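Local coordinates for protein terminal oxygenase component of carbazole 1,9a-dioxygenase (PDB 3GKQ) that probably catalyses the initial dioxygenation of carbazole, as the terminal Rieske non-haem iron oxygenase that receives electrons from a ferredoxin, at residues G53-L58 / G76-D81; K133-L138 / L296-L301. All blocks are in the same frame, centred on the assembly; numbering follows the deposited sequence.

Interaction 1 of 2, residues G53-L58 / G76-D81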
ATOM      1  N   GLY A  53      11.353 -10.290 -12.542  1.00 25.43           N
ATOM      2  CA  GLY A  53      11.585 -10.203 -11.110  1.00 26.48           C
ATOM      3  C   GLY A  53      13.042 -10.164 -10.673  1.00 27.66           C
ATOM      4  O   GLY A  53      13.325 -10.069  -9.481  1.00 29.20           O
ATOM      5  N   GLU A  54      13.967 -10.234 -11.624  1.00 27.85           N
ATOM      6  CA  GLU A  54      15.390 -10.220 -11.302  1.00 27.37           C
ATOM      7  C   GLU A  54      16.028  -8.854 -11.561  1.00 28.00           C
ATOM      8  O   GLU A  54      15.816  -8.247 -12.610  1.00 28.31           O
ATOM      9  CB  GLU A  54      16.105 -11.312 -12.111  1.00 27.68           C
ATOM     10  CG  GLU A  54      15.699 -12.733 -11.686  1.00 28.80           C
ATOM     11  CD  GLU A  54      16.326 -13.834 -12.544  1.00 30.27           C
ATOM     12  OE1 GLU A  54      17.433 -13.633 -13.082  1.00 29.57           O
ATOM     13  OE2 GLU A  54      15.714 -14.915 -12.662  1.00 30.98           O
ATOM     14  N   LYS A  55      16.799  -8.371 -10.592  1.00 26.94           N
ATOM     15  CA  LYS A  55      17.465  -7.077 -10.721  1.00 26.91           C
ATOM     16  C   LYS A  55      18.843  -7.255 -11.347  1.00 27.18           C
ATOM     17  O   LYS A  55      19.697  -7.969 -10.820  1.00 25.95           O
ATOM     18  CB  LYS A  55      17.566  -6.404  -9.352  1.00 27.69           C
ATOM     19  CG  LYS A  55      16.200  -6.034  -8.773  1.00 30.48           C
ATOM     20  CD  LYS A  55      16.294  -5.523  -7.342  1.00 33.92           C
ATOM     21  CE  LYS A  55      16.998  -4.178  -7.265  1.00 35.08           C
ATOM     22  NZ  LYS A  55      17.100  -3.691  -5.856  1.00 36.63           N
ATOM     23  N   VAL A  56      19.049  -6.594 -12.480  1.00 27.07           N
ATOM     24  CA  VAL A  56      20.298  -6.698 -13.224  1.00 27.84           C
ATOM     25  C   VAL A  56      20.963  -5.338 -13.434  1.00 28.17           C
ATOM     26  O   VAL A  56      20.285  -4.315 -13.514  1.00 27.64           O
ATOM     27  CB  VAL A  56      20.027  -7.354 -14.603  1.00 27.80           C
ATOM     28  CG1 VAL A  56      21.327  -7.555 -15.367  1.00 28.36           C
ATOM     29  CG2 VAL A  56      19.301  -8.690 -14.403  1.00 27.72           C
ATOM     30  N   LEU A  57      22.291  -5.331 -13.508  1.00 28.96           N
ATOM     31  CA  LEU A  57      23.034  -4.094 -13.728  1.00 29.61           C
ATOM     32  C   LEU A  57      23.786  -4.221 -15.050  1.00 29.11           C
ATOM     33  O   LEU A  57      24.565  -5.159 -15.246  1.00 28.39           O
ATOM     34  CB  LEU A  57      24.040  -3.844 -12.600  1.00 29.97           C
ATOM     35  CG  LEU A  57      24.153  -2.417 -12.038  1.00 34.31           C
ATOM     36  CD1 LEU A  57      25.528  -2.257 -11.405  1.00 31.34           C
ATOM     37  CD2 LEU A  57      23.943  -1.360 -13.117  1.00 30.96           C
ATOM     38  N   LEU A  58      23.550  -3.278 -15.952  1.00 29.12           N
ATOM     39  CA  LEU A  58      24.197  -3.293 -17.259  1.00 30.22           C
ATOM     40  C   LEU A  58      25.297  -2.238 -17.360  1.00 31.35           C
ATOM     41  O   LEU A  58      25.261  -1.219 -16.677  1.00 31.42           O
ATOM     42  CB  LEU A  58      23.169  -3.013 -18.358  1.00 30.90           C
ATOM     43  CG  LEU A  58      21.861  -3.807 -18.391  1.00 28.99           C
ATOM     44  CD1 LEU A  58      20.960  -3.226 -19.476  1.00 28.26           C
ATOM     45  CD2 LEU A  58      22.147  -5.272 -18.645  1.00 29.05           C
ATOM     46  N   GLY A  76      24.115  -8.160   0.683  1.00 25.93           N
ATOM     47  CA  GLY A  76      22.963  -8.078  -0.195  1.00 25.11           C
ATOM     48  C   GLY A  76      22.451  -6.717  -0.622  1.00 25.82           C
ATOM     49  O   GLY A  76      21.300  -6.617  -1.042  1.00 25.68           O
ATOM     50  N   VAL A  77      23.271  -5.671  -0.532  1.00 24.98           N
ATOM     51  CA  VAL A  77      22.806  -4.357  -0.956  1.00 22.68           C
ATOM     52  C   VAL A  77      22.713  -4.311  -2.474  1.00 22.98           C
ATOM     53  O   VAL A  77      23.285  -5.155  -3.173  1.00 22.34           O
ATOM     54  CB  VAL A  77      23.749  -3.220  -0.493  1.00 24.94           C
ATOM     55  CG1 VAL A  77      23.891  -3.248   1.023  1.00 22.89           C
ATOM     56  CG2 VAL A  77      25.113  -3.344  -1.186  1.00 23.76           C
ATOM     57  N   THR A  78      21.980  -3.326  -2.978  1.00 22.62           N
ATOM     58  CA  THR A  78      21.830  -3.149  -4.413  1.00 23.71           C
ATOM     59  C   THR A  78      23.021  -2.308  -4.884  1.00 23.24           C
ATOM     60  O   THR A  78      23.179  -1.162  -4.470  1.00 22.92           O
ATOM     61  CB  THR A  78      20.510  -2.423  -4.732  1.00 23.74           C
ATOM     62  OG1 THR A  78      19.409  -3.239  -4.303  1.00 24.98           O
ATOM     63  CG2 THR A  78      20.389  -2.154  -6.225  1.00 22.53           C
ATOM     64  N   LEU A  79      23.860  -2.882  -5.740  1.00 24.38           N
ATOM     65  CA  LEU A  79      25.046  -2.179  -6.231  1.00 26.27           C
ATOM     66  C   LEU A  79      24.720  -0.838  -6.875  1.00 27.12           C
ATOM     67  O   LEU A  79      25.372   0.167  -6.587  1.00 29.03           O
ATOM     68  CB  LEU A  79      25.801  -3.053  -7.235  1.00 24.68           C
ATOM     69  CG  LEU A  79      26.386  -4.362  -6.693  1.00 26.04           C
ATOM     70  CD1 LEU A  79      26.867  -5.234  -7.852  1.00 24.45           C
ATOM     71  CD2 LEU A  79      27.524  -4.056  -5.736  1.00 24.51           C
ATOM     72  N   SER A  80      23.698  -0.824  -7.729  1.00 27.55           N
ATOM     73  CA  SER A  80      23.294   0.391  -8.434  1.00 26.78           C
ATOM     74  C   SER A  80      22.772   1.521  -7.548  1.00 27.40           C
ATOM     75  O   SER A  80      22.500   2.613  -8.049  1.00 27.50           O
ATOM     76  CB  SER A  80      22.254   0.064  -9.516  1.00 28.32           C
ATOM     77  OG  SER A  80      21.037  -0.404  -8.953  1.00 27.52           O
ATOM     78  N   ASP A  81      22.615   1.278  -6.247  1.00 27.05           N
ATOM     79  CA  ASP A  81      22.160   2.346  -5.357  1.00 27.26           C
ATOM     80  C   ASP A  81      23.233   3.448  -5.296  1.00 28.12           C
ATOM     81  O   ASP A  81      22.941   4.593  -4.954  1.00 27.48           O
ATOM     82  CB  ASP A  81      21.888   1.815  -3.945  1.00 28.30           C
ATOM     83  CG  ASP A  81      20.503   1.166  -3.811  1.00 30.08           C
ATOM     84  OD1 ASP A  81      19.748   1.133  -4.807  1.00 27.16           O
ATOM     85  OD2 ASP A  81      20.176   0.692  -2.702  1.00 29.62           O
TER
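Lys55 lies across Thr78 at about a right angle, and its ammonium nitrogen ends on the threonine hydroxyl: Lys55 NZ donates a hydrogen bond to Thr78 OG1 over 2.8 Å. The lysine chain runs extended through chi2 and bends once at chi3 (68°), carrying NZ to the hydroxyl. With Thr78 OG1 set anti to its own carbonyl carbon (chi1 -63°), the hydroxyl faces the lysine, while the methyl sits beside the incoming amine, 3.6 Å between Thr78 CG2 and Lys55 NZ. The carboxylate of Asp81 is farther off, with OD1 5.6 Å from Lys55 NZ, close enough perhaps to favour the positive charge but not to pair with it. A valine in place of Thr78 would probably leave Lys55 NZ without this acceptor and the exposed lysine end freer to swing.

Two residues along each segment, the contact turns apolar. Leu57 brings its branch point against the serine methylene, Leu57 CG to Ser80 CB 4.0 Å, and Leu57 CD1 lies more loosely 4.3 Å from Leu79 CB. Ser80 takes part through carbon here; its hydroxyl is hydrogen-bonded to Asp70. Within 76-81 the chain tightens into a 3-10 turn, Asp81 N bonding to Thr78 O, which also accepts from Trp94 NE1.

This is the cluster-binding loop of a Rieske domain, just past the Cys72-X-His74 ligand pair. Val77 touches the [2Fe-2S] cluster, and the Leu79 side chain lies about 4 Å from those of Cys72 and Cys93. The loop packs on the middle strand, 54-61, of the antiparallel sheet and reaches outer strand 47-51 through Ser80 on Pro48, while Leu57 also packs on Ile68 of strand 64-69. Ser340 OG on helix 332-346 of a second subunit is hydrogen-bonded to Thr78 N and Asp81 OD2.

Interaction 2 of 2, residues K133-L138 / L296-L301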
ATOM      1  N   LYS A 133      19.665  -4.948 -33.715  1.00 36.69           N
ATOM      2  CA  LYS A 133      18.620  -4.008 -34.088  1.00 35.34           C
ATOM      3  C   LYS A 133      18.387  -2.891 -33.083  1.00 34.84           C
ATOM      4  O   LYS A 133      17.248  -2.486 -32.856  1.00 35.34           O
ATOM      5  CB  LYS A 133      17.313  -4.768 -34.318  1.00 35.42           C
ATOM      6  CG  LYS A 133      17.410  -5.833 -35.391  1.00 36.07           C
ATOM      7  CD  LYS A 133      17.852  -5.219 -36.714  1.00 37.25           C
ATOM      8  CE  LYS A 133      18.023  -6.272 -37.794  1.00 37.01           C
ATOM      9  NZ  LYS A 133      18.486  -5.660 -39.070  1.00 38.42           N
ATOM     10  N   GLY A 134      19.466  -2.399 -32.484  1.00 34.26           N
ATOM     11  CA  GLY A 134      19.353  -1.315 -31.525  1.00 34.16           C
ATOM     12  C   GLY A 134      18.795  -1.714 -30.171  1.00 34.50           C
ATOM     13  O   GLY A 134      18.400  -0.854 -29.386  1.00 35.12           O
ATOM     14  N   LEU A 135      18.770  -3.010 -29.888  1.00 33.79           N
ATOM     15  CA  LEU A 135      18.251  -3.495 -28.611  1.00 34.17           C
ATOM     16  C   LEU A 135      19.241  -4.392 -27.887  1.00 33.27           C
ATOM     17  O   LEU A 135      20.003  -5.129 -28.512  1.00 32.53           O
ATOM     18  CB  LEU A 135      16.958  -4.287 -28.829  1.00 32.32           C
ATOM     19  CG  LEU A 135      15.724  -3.551 -29.343  1.00 31.88           C
ATOM     20  CD1 LEU A 135      14.677  -4.569 -29.782  1.00 30.86           C
ATOM     21  CD2 LEU A 135      15.178  -2.640 -28.253  1.00 30.74           C
ATOM     22  N   VAL A 136      19.226  -4.323 -26.562  1.00 33.72           N
ATOM     23  CA  VAL A 136      20.092  -5.171 -25.756  1.00 33.66           C
ATOM     24  C   VAL A 136      19.225  -6.291 -25.189  1.00 32.32           C
ATOM     25  O   VAL A 136      18.310  -6.038 -24.402  1.00 33.98           O
ATOM     26  CB  VAL A 136      20.744  -4.380 -24.593  1.00 35.63           C
ATOM     27  CG1 VAL A 136      19.697  -3.553 -23.873  1.00 41.28           C
ATOM     28  CG2 VAL A 136      21.397  -5.343 -23.606  1.00 34.94           C
ATOM     29  N   PHE A 137      19.499  -7.523 -25.610  1.00 30.64           N
ATOM     30  CA  PHE A 137      18.757  -8.689 -25.137  1.00 30.83           C
ATOM     31  C   PHE A 137      19.538  -9.423 -24.051  1.00 31.41           C
ATOM     32  O   PHE A 137      20.763  -9.548 -24.132  1.00 30.22           O
ATOM     33  CB  PHE A 137      18.506  -9.686 -26.271  1.00 29.90           C
ATOM     34  CG  PHE A 137      17.577  -9.190 -27.337  1.00 31.91           C
ATOM     35  CD1 PHE A 137      18.024  -8.308 -28.318  1.00 31.34           C
ATOM     36  CD2 PHE A 137      16.260  -9.635 -27.382  1.00 30.65           C
ATOM     37  CE1 PHE A 137      17.172  -7.880 -29.334  1.00 32.97           C
ATOM     38  CE2 PHE A 137      15.396  -9.213 -28.390  1.00 33.25           C
ATOM     39  CZ  PHE A 137      15.854  -8.332 -29.371  1.00 32.98           C
ATOM     40  N   LEU A 138      18.823  -9.910 -23.043  1.00 29.67           N
ATOM     41  CA  LEU A 138      19.445 -10.670 -21.968  1.00 29.53           C
ATOM     42  C   LEU A 138      18.820 -12.058 -21.950  1.00 30.18           C
ATOM     43  O   LEU A 138      17.625 -12.207 -22.218  1.00 30.69           O
ATOM     44  CB  LEU A 138      19.197 -10.015 -20.611  1.00 28.99           C
ATOM     45  CG  LEU A 138      19.671  -8.587 -20.357  1.00 31.17           C
ATOM     46  CD1 LEU A 138      19.401  -8.236 -18.897  1.00 28.63           C
ATOM     47  CD2 LEU A 138      21.155  -8.457 -20.679  1.00 27.53           C
ATOM     48  N   LEU A 296       7.308  -4.252 -19.433  1.00 25.95           N
ATOM     49  CA  LEU A 296       7.945  -3.254 -20.272  1.00 27.23           C
ATOM     50  C   LEU A 296       7.343  -3.445 -21.663  1.00 27.25           C
ATOM     51  O   LEU A 296       7.537  -4.480 -22.296  1.00 26.33           O
ATOM     52  CB  LEU A 296       9.458  -3.495 -20.296  1.00 28.75           C
ATOM     53  CG  LEU A 296      10.417  -2.494 -20.949  1.00 31.29           C
ATOM     54  CD1 LEU A 296      10.250  -2.531 -22.449  1.00 37.65           C
ATOM     55  CD2 LEU A 296      10.165  -1.094 -20.392  1.00 32.26           C
ATOM     56  N   TYR A 297       6.585  -2.454 -22.115  1.00 26.59           N
ATOM     57  CA  TYR A 297       5.960  -2.504 -23.431  1.00 27.80           C
ATOM     58  C   TYR A 297       6.941  -1.882 -24.424  1.00 28.04           C
ATOM     59  O   TYR A 297       7.147  -0.670 -24.434  1.00 28.66           O
ATOM     60  CB  TYR A 297       4.633  -1.738 -23.394  1.00 28.13           C
ATOM     61  CG  TYR A 297       3.937  -1.571 -24.728  1.00 29.56           C
ATOM     62  CD1 TYR A 297       3.895  -2.614 -25.654  1.00 29.85           C
ATOM     63  CD2 TYR A 297       3.282  -0.379 -25.047  1.00 29.89           C
ATOM     64  CE1 TYR A 297       3.217  -2.481 -26.864  1.00 31.61           C
ATOM     65  CE2 TYR A 297       2.595  -0.230 -26.257  1.00 31.44           C
ATOM     66  CZ  TYR A 297       2.567  -1.288 -27.159  1.00 32.87           C
ATOM     67  OH  TYR A 297       1.874  -1.163 -28.342  1.00 32.85           O
ATOM     68  N   LEU A 298       7.558  -2.736 -25.236  1.00 28.96           N
ATOM     69  CA  LEU A 298       8.552  -2.326 -26.228  1.00 30.29           C
ATOM     70  C   LEU A 298       7.910  -2.321 -27.617  1.00 31.18           C
ATOM     71  O   LEU A 298       7.420  -3.351 -28.077  1.00 30.41           O
ATOM     72  CB  LEU A 298       9.716  -3.319 -26.218  1.00 30.48           C
ATOM     73  CG  LEU A 298      11.178  -2.885 -26.380  1.00 34.90           C
ATOM     74  CD1 LEU A 298      11.896  -3.956 -27.191  1.00 32.83           C
ATOM     75  CD2 LEU A 298      11.299  -1.540 -27.069  1.00 32.80           C
ATOM     76  N   GLN A 299       7.925  -1.168 -28.277  1.00 31.95           N
ATOM     77  CA  GLN A 299       7.338  -1.027 -29.610  1.00 32.07           C
ATOM     78  C   GLN A 299       8.420  -0.763 -30.644  1.00 32.08           C
ATOM     79  O   GLN A 299       9.064   0.281 -30.603  1.00 33.08           O
ATOM     80  CB  GLN A 299       6.364   0.147 -29.635  1.00 32.69           C
ATOM     81  CG  GLN A 299       5.176   0.016 -28.719  1.00 32.23           C
ATOM     82  CD  GLN A 299       4.447   1.329 -28.552  1.00 32.98           C
ATOM     83  OE1 GLN A 299       4.933   2.242 -27.880  1.00 31.10           O
ATOM     84  NE2 GLN A 299       3.277   1.439 -29.176  1.00 32.14           N
ATOM     85  N   MET A 300       8.613  -1.697 -31.571  1.00 31.23           N
ATOM     86  CA  MET A 300       9.626  -1.532 -32.607  1.00 32.01           C
ATOM     87  C   MET A 300       8.982  -1.439 -33.985  1.00 32.97           C
ATOM     88  O   MET A 300       8.028  -2.160 -34.288  1.00 32.90           O
ATOM     89  CB  MET A 300      10.605  -2.715 -32.617  1.00 32.07           C
ATOM     90  CG  MET A 300      11.173  -3.115 -31.257  1.00 31.17           C
ATOM     91  SD  MET A 300      11.955  -1.774 -30.369  1.00 33.75           S
ATOM     92  CE  MET A 300      13.445  -1.534 -31.359  1.00 29.35           C
ATOM     93  N   LEU A 301       9.501  -0.540 -34.814  1.00 33.88           N
ATOM     94  CA  LEU A 301       9.014  -0.383 -36.179  1.00 33.84           C
ATOM     95  C   LEU A 301      10.179  -0.694 -37.107  1.00 34.94           C
ATOM     96  O   LEU A 301      11.284  -0.176 -36.933  1.00 35.18           O
ATOM     97  CB  LEU A 301       8.511   1.042 -36.434  1.00 32.41           C
ATOM     98  CG  LEU A 301       7.201   1.449 -35.751  1.00 32.49           C
ATOM     99  CD1 LEU A 301       6.772   2.807 -36.266  1.00 32.15           C
ATOM    100  CD2 LEU A 301       6.113   0.415 -36.035  1.00 29.96           C
TER
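Leu135 meets Leu298 and Met300 without any flat group between them; the ring of Tyr297 belongs to the reverse side of strand 294-304. There Gln299 CG lies over one face of the Tyr297 ring, 3.3 Å above its plane and shifted toward the rim. Arg338 makes a cation-pi contact with the same ring, and the phenol oxygen is hydrogen-bonded to Glu285.

On the side facing 133-138, the contact is aliphatic and made tip to tip, with Leu135 carrying it. Met300 CE sits against the whole branched end of the leucine, 3.6 Å from Leu135 CD1 and almost as near to CG and CD2, while Leu298 CD1 comes nearest to Leu135 CD2, at 3.7 Å. Two bends in Met300, at chi2 and chi3 (-54° and -71°), bring CE up against that branched end; its sulfur is also near, SD to Leu135 CD1 3.9 Å.

The two strands belong to different sheets. Strand 135-140 is central in the three-stranded sheet with 31-35 and 129-132, on the Rieske side of the molecule; 294-304 is part of the long antiparallel sheet of the catalytic domain, a Bet v 1-like fold. Leu298 also touches Pro34 of strand 31-35, and Trp286 of strand 282-289 packs against both Leu298 and Met300. At the turn entering strand 135-140, Lys133 NZ turns away and is hydrogen-bonded to the backbone oxygens of Asp158 and Leu161.

Going from the N terminus, interaction 1 closes first: strand 54-61 turns into strand 64-69, and the chain passes the first cluster ligands before 76-81 returns against 53-58, a short loop wholly inside the Rieske domain. Interaction 2 opens only afterwards and spans far more chain, from 133-138 through much of the catalytic domain to 296-301. The two are therefore in series, neither nested nor crossed. They still meet in space, since Leu58 CD2 lies 3.9 Å from Leu138 CD2. A continuous path of packing thus runs from the cluster loop through sheet 47-51/54-61/64-69 and strand 135-140 to the catalytic sheet.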